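Local coordinates for uncharacterized protein (Thermus thermophilus HB8, PDB 6SCE) that probably acts as a CRISPR defence DNA nuclease of type III systems that is switched on by binding cyclic oligoadenylate, at residues L586-W592 with L603-E609; L501-V505 with V555-P559; P4-L10 with A32-S38. All blocks are in the same frame, centred on the assembly; numbering follows the deposited sequence.

Contact 1 (L586-W592 with L603-E609)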
loop_
_atom_site.group_PDB
_atom_site.type_symbol
_atom_site.label_atom_id
_atom_site.label_comp_id
_atom_site.label_asym_id
_atom_site.label_seq_id
_atom_site.Cartn_x
_atom_site.Cartn_y
_atom_site.Cartn_z
ATOM N N LEU A 586 5.984 -3.084 15.920
ATOM C CA LEU A 586 5.947 -3.346 17.354
ATOM C C LEU A 586 7.142 -2.627 17.979
ATOM O O LEU A 586 8.281 -2.886 17.618
ATOM C CB LEU A 586 6.007 -4.836 17.622
ATOM C CG LEU A 586 5.861 -5.239 19.095
ATOM C CD1 LEU A 586 4.477 -4.891 19.601
ATOM C CD2 LEU A 586 6.160 -6.725 19.244
HETATM N N MSE A 587 6.858 -1.712 18.895
HETATM C CA MSE A 587 7.886 -0.869 19.493
HETATM C C MSE A 587 7.992 -1.310 20.929
HETATM O O MSE A 587 7.034 -1.162 21.686
HETATM C CB MSE A 587 7.467 0.599 19.404
HETATM C CG MSE A 587 6.878 0.988 18.051
HETATM SE SE MSE A 587 8.345 1.108 16.752
HETATM C CE MSE A 587 9.084 2.846 17.281
ATOM N N VAL A 588 9.132 -1.890 21.304
ATOM C CA VAL A 588 9.312 -2.463 22.655
ATOM C C VAL A 588 10.473 -1.792 23.385
ATOM O O VAL A 588 11.622 -1.769 22.889
ATOM C CB VAL A 588 9.610 -3.985 22.628
ATOM C CG1 VAL A 588 9.670 -4.559 24.058
ATOM C CG2 VAL A 588 8.563 -4.725 21.811
ATOM N N ALA A 589 10.173 -1.259 24.564
ATOM C CA ALA A 589 11.187 -0.666 25.439
ATOM C C ALA A 589 11.440 -1.557 26.653
ATOM O O ALA A 589 10.514 -2.132 27.213
ATOM C CB ALA A 589 10.748 0.714 25.902
ATOM N N ARG A 590 12.699 -1.670 27.059
ATOM C CA ARG A 590 13.022 -2.289 28.347
ATOM C C ARG A 590 12.288 -1.540 29.458
ATOM O O ARG A 590 11.571 -2.151 30.259
ATOM C CB ARG A 590 14.529 -2.257 28.598
ATOM C CG ARG A 590 14.966 -3.093 29.785
ATOM C CD ARG A 590 16.356 -2.707 30.269
ATOM N NE ARG A 590 16.499 -3.007 31.692
ATOM C CZ ARG A 590 16.186 -2.182 32.691
ATOM N NH1 ARG A 590 16.366 -2.588 33.944
ATOM N NH2 ARG A 590 15.706 -0.963 32.462
ATOM N N ARG A 591 12.445 -0.214 29.460
ATOM C CA ARG A 591 11.813 0.658 30.455
ATOM C C ARG A 591 11.079 1.845 29.816
ATOM O O ARG A 591 11.693 2.683 29.153
ATOM C CB ARG A 591 12.880 1.183 31.432
ATOM C CG ARG A 591 12.338 1.789 32.729
ATOM C CD ARG A 591 11.687 0.782 33.678
ATOM N NE ARG A 591 12.507 -0.414 33.922
ATOM C CZ ARG A 591 12.503 -1.144 35.042
ATOM N NH1 ARG A 591 11.723 -0.833 36.079
ATOM N NH2 ARG A 591 13.295 -2.210 35.122
ATOM N N TRP A 592 9.771 1.927 30.035
ATOM C CA TRP A 592 9.011 3.109 29.645
ATOM C C TRP A 592 8.944 4.094 30.810
ATOM O O TRP A 592 8.630 3.702 31.932
ATOM C CB TRP A 592 7.586 2.750 29.203
ATOM C CG TRP A 592 6.953 3.887 28.445
ATOM C CD1 TRP A 592 6.329 4.986 28.973
ATOM C CD2 TRP A 592 6.928 4.060 27.024
ATOM N NE1 TRP A 592 5.908 5.823 27.969
ATOM C CE2 TRP A 592 6.265 5.280 26.761
ATOM C CE3 TRP A 592 7.400 3.303 25.948
ATOM C CZ2 TRP A 592 6.064 5.757 25.465
ATOM C CZ3 TRP A 592 7.195 3.777 24.665
ATOM C CH2 TRP A 592 6.536 4.994 24.434
ATOM N N LEU A 603 1.631 1.724 14.604
ATOM C CA LEU A 603 2.608 1.216 15.589
ATOM C C LEU A 603 1.921 0.830 16.895
ATOM O O LEU A 603 0.879 1.386 17.224
ATOM C CB LEU A 603 3.690 2.243 15.857
ATOM C CG LEU A 603 4.383 2.825 14.625
ATOM C CD1 LEU A 603 5.380 3.900 15.038
ATOM C CD2 LEU A 603 5.082 1.725 13.840
ATOM N N VAL A 604 2.498 -0.145 17.594
ATOM C CA VAL A 604 2.009 -0.623 18.890
ATOM C C VAL A 604 3.198 -0.508 19.858
ATOM O O VAL A 604 4.316 -0.896 19.521
ATOM C CB VAL A 604 1.516 -2.089 18.804
ATOM C CG1 VAL A 604 1.144 -2.648 20.175
ATOM C CG2 VAL A 604 0.334 -2.202 17.856
ATOM N N TYR A 605 2.956 0.068 21.032
ATOM C CA TYR A 605 4.015 0.352 21.997
ATOM C C TYR A 605 3.896 -0.567 23.202
ATOM O O TYR A 605 2.824 -0.663 23.811
ATOM C CB TYR A 605 3.923 1.797 22.454
ATOM C CG TYR A 605 4.326 2.763 21.377
ATOM C CD1 TYR A 605 3.397 3.244 20.460
ATOM C CD2 TYR A 605 5.636 3.176 21.260
ATOM C CE1 TYR A 605 3.778 4.134 19.469
ATOM C CE2 TYR A 605 6.023 4.060 20.279
ATOM C CZ TYR A 605 5.093 4.535 19.383
ATOM O OH TYR A 605 5.506 5.414 18.412
HETATM N N MSE A 606 4.993 -1.242 23.537
HETATM C CA MSE A 606 5.017 -2.154 24.684
HETATM C C MSE A 606 6.266 -1.966 25.496
HETATM O O MSE A 606 7.250 -1.353 25.043
HETATM C CB MSE A 606 4.967 -3.602 24.212
HETATM C CG MSE A 606 3.699 -3.887 23.418
HETATM SE SE MSE A 606 3.616 -5.790 23.031
HETATM C CE MSE A 606 2.739 -6.452 24.688
ATOM N N ALA A 607 6.249 -2.500 26.717
ATOM C CA ALA A 607 7.401 -2.378 27.599
ATOM C C ALA A 607 7.497 -3.518 28.614
ATOM O O ALA A 607 6.484 -4.035 29.093
ATOM C CB ALA A 607 7.377 -1.032 28.306
ATOM N N LEU A 608 8.732 -3.909 28.913
ATOM C CA LEU A 608 9.000 -4.925 29.925
ATOM C C LEU A 608 8.596 -4.382 31.299
ATOM O O LEU A 608 7.899 -5.064 32.060
ATOM C CB LEU A 608 10.465 -5.372 29.895
ATOM C CG LEU A 608 10.780 -6.514 28.925
ATOM C CD1 LEU A 608 10.388 -6.159 27.498
ATOM C CD2 LEU A 608 12.255 -6.888 28.980
ATOM N N GLU A 609 9.010 -3.149 31.589
ATOM C CA GLU A 609 8.537 -2.425 32.773
ATOM C C GLU A 609 8.123 -1.003 32.421
ATOM O O GLU A 609 8.671 -0.395 31.499
ATOM C CB GLU A 609 9.626 -2.369 33.850
ATOM C CG GLU A 609 10.070 -3.715 34.404
ATOM C CD GLU A 609 8.971 -4.469 35.137
ATOM O OE1 GLU A 609 7.944 -3.857 35.518
ATOM O OE2 GLU A 609 9.136 -5.692 35.331
#
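Arg591 lies alongside Glu609, both side chains pointing the same way, where the parallel strand pair 586-589 and 603-607 turns a corner. Beyond CB and CG, two bends (chi2 68°, chi3 49°) fold the Arg591 chain back along its neighbour. Its CD is 3.8 Å from Glu609 CB, NE 3.5 Å from the same carbon, and CZ 3.3 Å, putting that CB over the guanidinium's centre; at the tip, NH2 reaches Glu609 CG at 3.6 Å. The contact is with the glutamate's methylenes; its carboxylate leads away to a weak, long pairing with Arg618. Buried Arg591 NE finds no partner in the model. With an alanine in place of Arg591, Glu609 CB and CG would probably lose the flat group that covers them. Elsewhere, CG of the selenomethionine Met587 sits over the Tyr605 ring (4.2 Å to the centroid, 20° off the normal), a CH-pi contact, while Trp592 CH2 meets Tyr605 CD2 obliquely at 3.8 Å. Backbone bonds such as Met587 N to Val604 O at 2.7 Å hold the register. Parallel strands 551-558, 584-592 and 603-607 beside an antiparallel half-sheet, helices 499-513 and 561-579 packed on it, are consistent with a PD-(D/E)XK nuclease fold.

Contact 2 (L501-V505 with V555-P559)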
loop_
_atom_site.group_PDB
_atom_site.type_symbol
_atom_site.label_atom_id
_atom_site.label_comp_id
_atom_site.label_asym_id
_atom_site.label_seq_id
_atom_site.Cartn_x
_atom_site.Cartn_y
_atom_site.Cartn_z
ATOM N N LEU A 501 17.635 -7.719 24.877
ATOM C CA LEU A 501 16.236 -7.320 24.684
ATOM C C LEU A 501 15.656 -7.950 23.396
ATOM O O LEU A 501 14.533 -8.455 23.405
ATOM C CB LEU A 501 16.110 -5.811 24.640
ATOM C CG LEU A 501 14.681 -5.277 24.489
ATOM C CD1 LEU A 501 13.766 -5.761 25.605
ATOM C CD2 LEU A 501 14.708 -3.762 24.457
ATOM N N GLU A 502 16.439 -7.929 22.317
ATOM C CA GLU A 502 16.028 -8.526 21.029
ATOM C C GLU A 502 15.751 -10.007 21.137
ATOM O O GLU A 502 14.790 -10.498 20.552
ATOM C CB GLU A 502 17.094 -8.321 19.955
ATOM C CG GLU A 502 17.282 -6.885 19.525
ATOM C CD GLU A 502 18.487 -6.699 18.642
ATOM O OE1 GLU A 502 19.096 -7.719 18.230
ATOM O OE2 GLU A 502 18.801 -5.527 18.342
ATOM N N TYR A 503 16.597 -10.739 21.862
ATOM C CA TYR A 503 16.384 -12.174 22.034
ATOM C C TYR A 503 15.180 -12.481 22.908
ATOM O O TYR A 503 14.426 -13.417 22.627
ATOM C CB TYR A 503 17.614 -12.868 22.609
ATOM C CG TYR A 503 17.415 -14.353 22.680
ATOM C CD1 TYR A 503 17.358 -15.111 21.520
ATOM C CD2 TYR A 503 17.243 -15.004 23.901
ATOM C CE1 TYR A 503 17.161 -16.476 21.566
ATOM C CE2 TYR A 503 17.038 -16.374 23.959
ATOM C CZ TYR A 503 16.997 -17.109 22.785
ATOM O OH TYR A 503 16.796 -18.474 22.812
ATOM N N ALA A 504 15.002 -11.701 23.970
ATOM C CA ALA A 504 13.819 -11.835 24.829
ATOM C C ALA A 504 12.538 -11.533 24.062
ATOM O O ALA A 504 11.531 -12.218 24.221
ATOM C CB ALA A 504 13.919 -10.890 26.018
ATOM N N VAL A 505 12.559 -10.471 23.270
ATOM C CA VAL A 505 11.357 -10.098 22.539
ATOM C C VAL A 505 11.028 -11.205 21.538
ATOM O O VAL A 505 9.902 -11.683 21.511
ATOM C CB VAL A 505 11.485 -8.714 21.884
ATOM C CG1 VAL A 505 10.340 -8.462 20.891
ATOM C CG2 VAL A 505 11.466 -7.638 22.966
ATOM N N VAL A 555 9.818 -5.105 14.151
ATOM C CA VAL A 555 10.018 -4.914 15.582
ATOM C C VAL A 555 11.182 -3.949 15.805
ATOM O O VAL A 555 12.233 -4.061 15.138
ATOM C CB VAL A 555 10.338 -6.246 16.289
ATOM C CG1 VAL A 555 10.472 -6.044 17.799
ATOM C CG2 VAL A 555 9.271 -7.287 15.992
ATOM N N GLU A 556 10.986 -2.993 16.717
ATOM C CA GLU A 556 12.085 -2.097 17.143
ATOM C C GLU A 556 12.230 -2.249 18.648
ATOM O O GLU A 556 11.240 -2.137 19.366
ATOM C CB GLU A 556 11.798 -0.635 16.775
ATOM C CG GLU A 556 12.875 0.372 17.185
ATOM C CD GLU A 556 14.144 0.296 16.350
ATOM O OE1 GLU A 556 14.138 -0.338 15.275
ATOM O OE2 GLU A 556 15.158 0.891 16.769
ATOM N N CYS A 557 13.462 -2.488 19.098
ATOM C CA CYS A 557 13.780 -2.747 20.505
ATOM C C CYS A 557 14.756 -1.695 21.010
ATOM O O CYS A 557 15.826 -1.525 20.428
ATOM C CB CYS A 557 14.455 -4.102 20.657
ATOM S SG CYS A 557 13.362 -5.497 20.340
ATOM N N LYS A 558 14.379 -1.001 22.079
ATOM C CA LYS A 558 15.189 0.091 22.631
ATOM C C LYS A 558 15.250 -0.005 24.160
ATOM O O LYS A 558 14.347 -0.574 24.788
ATOM C CB LYS A 558 14.615 1.451 22.214
ATOM C CG LYS A 558 14.857 1.833 20.750
ATOM C CD LYS A 558 16.338 1.911 20.412
ATOM C CE LYS A 558 16.593 2.846 19.243
ATOM N NZ LYS A 558 17.919 2.593 18.634
ATOM N N PRO A 559 16.326 0.544 24.770
ATOM C CA PRO A 559 16.369 0.559 26.243
ATOM C C PRO A 559 15.242 1.381 26.865
ATOM O O PRO A 559 14.666 0.981 27.881
ATOM C CB PRO A 559 17.734 1.187 26.550
ATOM C CG PRO A 559 18.565 0.949 25.328
ATOM C CD PRO A 559 17.604 0.974 24.165
HETATM O O HOH W 1 17.857 -3.088 19.461
#
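Cys557 projects from its strand toward helix 501-505, where Leu501 and Val505, one helical turn apart, both meet it. The tight part lies here. Leu501 CD2 approaches Cys557 CB at 3.8 Å and presses closer still on the strand backbone, 3.2 Å from Lys558 O, a short carbon-to-oxygen contact. Val505 divides its two methyls: with chi1 at 168°, CG1 stands opposite the backbone N and meets Val555 CG1 tip to tip at 3.9 Å, while CG2 takes Cys557 SG at the same separation. Helix and strand directions differ by 135°, with the axes 8.8 Å apart, an interval spanned by these apolar groups. The looser side is built round Glu502, which is partly exposed. Its CG comes only to 4.1 Å from Cys557 CB, and its extended chain carries the carboxylate to a water that lies 2.8 Å from Glu502 OE2 and 2.7 Å from Cys557 O, so the polar link here is indirect. Glu502 OE2 also lies close to Asp543 OD1, a pair of like charges. The residues flanking Cys557, Glu556 and Lys558, point away from the helix. The contact's own chemistry is thus apolar packing of Leu501 and Val505 on Cys557. Separately, Asp543 with Glu556-Cys557-Lys558 is consistent with the PD-(D/E)XK signature, which suggests that the strand's polar face carries active-site groups.

Contact 3 (P4-L10 with A32-S38)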
loop_
_atom_site.group_PDB
_atom_site.type_symbol
_atom_site.label_atom_id
_atom_site.label_comp_id
_atom_site.label_asym_id
_atom_site.label_seq_id
_atom_site.Cartn_x
_atom_site.Cartn_y
_atom_site.Cartn_z
ATOM N N PRO A 4 -31.730 11.430 -14.099
ATOM C CA PRO A 4 -31.006 10.191 -13.744
ATOM C C PRO A 4 -30.597 10.124 -12.269
ATOM O O PRO A 4 -30.536 11.160 -11.579
ATOM C CB PRO A 4 -29.787 10.259 -14.651
ATOM C CG PRO A 4 -29.511 11.723 -14.704
ATOM C CD PRO A 4 -30.875 12.342 -14.861
ATOM N N VAL A 5 -30.319 8.906 -11.787
ATOM C CA VAL A 5 -29.888 8.702 -10.419
ATOM C C VAL A 5 -28.428 8.219 -10.478
ATOM O O VAL A 5 -28.056 7.427 -11.337
ATOM C CB VAL A 5 -30.790 7.713 -9.658
ATOM C CG1 VAL A 5 -30.188 7.299 -8.336
ATOM C CG2 VAL A 5 -32.180 8.326 -9.423
ATOM N N TYR A 6 -27.622 8.764 -9.587
ATOM C CA TYR A 6 -26.223 8.388 -9.463
ATOM C C TYR A 6 -26.108 7.379 -8.379
ATOM O O TYR A 6 -26.412 7.672 -7.238
ATOM C CB TYR A 6 -25.386 9.624 -9.120
ATOM C CG TYR A 6 -23.887 9.435 -9.069
ATOM C CD1 TYR A 6 -23.209 8.724 -10.041
ATOM C CD2 TYR A 6 -23.152 10.025 -8.065
ATOM C CE1 TYR A 6 -21.820 8.594 -10.002
ATOM C CE2 TYR A 6 -21.770 9.904 -8.021
ATOM C CZ TYR A 6 -21.117 9.185 -8.973
ATOM O OH TYR A 6 -19.735 9.122 -8.915
ATOM N N LEU A 7 -25.622 6.190 -8.734
ATOM C CA LEU A 7 -25.302 5.114 -7.776
ATOM C C LEU A 7 -23.782 4.946 -7.698
ATOM O O LEU A 7 -23.140 4.744 -8.716
ATOM C CB LEU A 7 -25.892 3.786 -8.263
ATOM C CG LEU A 7 -27.434 3.782 -8.458
ATOM C CD1 LEU A 7 -27.907 2.386 -8.779
ATOM C CD2 LEU A 7 -28.174 4.323 -7.269
ATOM N N CYS A 8 -23.220 4.992 -6.504
ATOM C CA CYS A 8 -21.759 5.149 -6.384
ATOM C C CYS A 8 -21.180 4.436 -5.176
ATOM O O CYS A 8 -21.497 4.750 -4.033
ATOM C CB CYS A 8 -21.476 6.641 -6.308
ATOM S SG CYS A 8 -19.736 7.144 -6.384
ATOM N N LEU A 9 -20.266 3.514 -5.423
ATOM C CA LEU A 9 -19.467 2.949 -4.357
ATOM C C LEU A 9 -18.606 4.070 -3.779
ATOM O O LEU A 9 -18.022 4.869 -4.512
ATOM C CB LEU A 9 -18.587 1.818 -4.890
ATOM C CG LEU A 9 -19.235 0.628 -5.584
ATOM C CD1 LEU A 9 -18.148 -0.370 -5.967
ATOM C CD2 LEU A 9 -20.265 0.003 -4.657
ATOM N N LEU A 10 -18.549 4.153 -2.463
ATOM C CA LEU A 10 -17.811 5.216 -1.792
ATOM C C LEU A 10 -16.834 4.652 -0.762
ATOM O O LEU A 10 -17.246 4.126 0.283
ATOM C CB LEU A 10 -18.791 6.186 -1.131
ATOM C CG LEU A 10 -18.178 7.418 -0.485
ATOM C CD1 LEU A 10 -17.468 8.265 -1.547
ATOM C CD2 LEU A 10 -19.246 8.197 0.284
ATOM N N ALA A 32 -31.351 13.429 -10.069
ATOM C CA ALA A 32 -32.436 13.449 -9.083
ATOM C C ALA A 32 -31.888 13.274 -7.683
ATOM O O ALA A 32 -32.353 13.905 -6.729
ATOM C CB ALA A 32 -33.471 12.362 -9.397
ATOM N N LYS A 33 -30.886 12.406 -7.540
ATOM C CA LYS A 33 -30.293 12.166 -6.240
ATOM C C LYS A 33 -29.079 11.265 -6.431
ATOM O O LYS A 33 -28.890 10.709 -7.500
ATOM C CB LYS A 33 -31.273 11.479 -5.278
ATOM C CG LYS A 33 -31.742 10.116 -5.754
ATOM C CD LYS A 33 -32.551 9.390 -4.689
ATOM C CE LYS A 33 -33.010 8.040 -5.223
ATOM N NZ LYS A 33 -33.747 7.274 -4.184
ATOM N N ALA A 34 -28.279 11.154 -5.398
ATOM C CA ALA A 34 -27.114 10.265 -5.452
ATOM C C ALA A 34 -27.264 9.298 -4.308
ATOM O O ALA A 34 -27.692 9.676 -3.233
ATOM C CB ALA A 34 -25.828 11.051 -5.304
ATOM N N VAL A 35 -26.929 8.040 -4.557
ATOM C CA VAL A 35 -26.939 7.034 -3.527
ATOM C C VAL A 35 -25.509 6.509 -3.394
ATOM O O VAL A 35 -24.934 6.047 -4.372
ATOM C CB VAL A 35 -27.888 5.861 -3.892
ATOM C CG1 VAL A 35 -27.920 4.827 -2.782
ATOM C CG2 VAL A 35 -29.308 6.347 -4.183
ATOM N N PHE A 36 -24.977 6.565 -2.194
ATOM C CA PHE A 36 -23.632 6.107 -1.936
ATOM C C PHE A 36 -23.637 4.818 -1.132
ATOM O O PHE A 36 -24.203 4.762 -0.058
ATOM C CB PHE A 36 -22.858 7.164 -1.204
ATOM C CG PHE A 36 -22.666 8.390 -2.030
ATOM C CD1 PHE A 36 -21.786 8.377 -3.095
ATOM C CD2 PHE A 36 -23.450 9.504 -1.820
ATOM C CE1 PHE A 36 -21.633 9.503 -3.909
ATOM C CE2 PHE A 36 -23.316 10.625 -2.627
ATOM C CZ PHE A 36 -22.421 10.628 -3.677
ATOM N N TYR A 37 -22.977 3.816 -1.660
ATOM C CA TYR A 37 -22.804 2.539 -0.952
ATOM C C TYR A 37 -21.449 2.619 -0.298
ATOM O O TYR A 37 -20.388 2.392 -0.924
ATOM C CB TYR A 37 -22.965 1.390 -1.938
ATOM C CG TYR A 37 -24.282 1.446 -2.659
ATOM C CD1 TYR A 37 -25.452 0.934 -2.086
ATOM C CD2 TYR A 37 -24.385 2.049 -3.908
ATOM C CE1 TYR A 37 -26.671 1.013 -2.761
ATOM C CE2 TYR A 37 -25.587 2.122 -4.571
ATOM C CZ TYR A 37 -26.719 1.622 -3.993
ATOM O OH TYR A 37 -27.872 1.749 -4.668
ATOM N N SER A 38 -21.471 3.043 0.951
ATOM C CA SER A 38 -20.283 3.502 1.579
ATOM C C SER A 38 -19.680 2.445 2.481
ATOM O O SER A 38 -20.389 1.623 3.133
ATOM C CB SER A 38 -20.552 4.793 2.327
ATOM O OG SER A 38 -21.206 4.511 3.519
#
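Strands 5-10 and 33-38 run parallel, 27° between their directions and 4.5 Å between axes at closest approach, with Tyr6 paired to Ala34, Leu7 to Val35 and Cys8 to Phe36. Backbone bonds alternate in direction: Val35 N gives to Tyr6 O, then Cys8 N to Val35 O. The last, from Leu10 N to Tyr37 O, comes from well above the carbonyl plane, 48° out of it. On the face of Tyr6, Cys8 and Leu10, the Phe36 ring is the common partner. Cys8 CB touches Phe36 CD1 at 3.7 Å, and its sulfur stands at the ring's edge, 5.1 Å from SG to the Phe36 centroid, a sulfur-aromatic contact. Leu10 CD2 approaches Phe36 CB at 4.0 Å, and Tyr6 CE2 meets Phe36 CE1 obliquely. With CG turned opposite its backbone N (chi1 -175°), Tyr6 presents an edge to Ala34 CB, while Cys8 CB lies over one face. The Tyr6 hydroxyl is hydrogen-bonded to Ala17 O and Asn84 ND2. Across the sheet, Leu7 CD2 is 3.7 Å from Val35 CB and equally far from Tyr37 OH; Leu7 CB lies at the edge of the Tyr37 ring, near its plane, and Leu9 CD2 reaches Tyr37 CB at 4.1 Å. Helix 44-59 packs on the Phe36 face, and Phe96 meets Tyr37 edge-to-face on the other. Both faces are therefore chiefly apolar and aromatic, as expected for a central beta-alpha-beta unit of a Rossmann-like CARF domain packed between helices. Two polar ends have partners: Tyr6 OH as described, and Ser38 OG through Glu66. The bound nucleic acid comes within about 5 Å of the nearest atom here, which places this largely apolar strand pair beside the ligand site.

Along the chain the order is contact 3, then contact 2, then contact 1, each closing before the next opens. Contacts 1 and 2 have centres about 9 Å apart and share one mixed sheet: strand 551-558 neighbours strand 584-592, Leu586 O and Glu556 N lie 2.9 Å apart, a probable hydrogen bond, and Val588 CG1 packs on Val505 CG2. Contact 3 belongs to a separate N-terminal sheet, its centre about 46 and 50 Å from those of contacts 1 and 2. The bound nucleic acid, by nearest atoms, is about 5 Å from contact 3 and about 15 and 17 Å from contacts 1 and 2, consistent with a signal passing from the probable CARF part to the nuclease part.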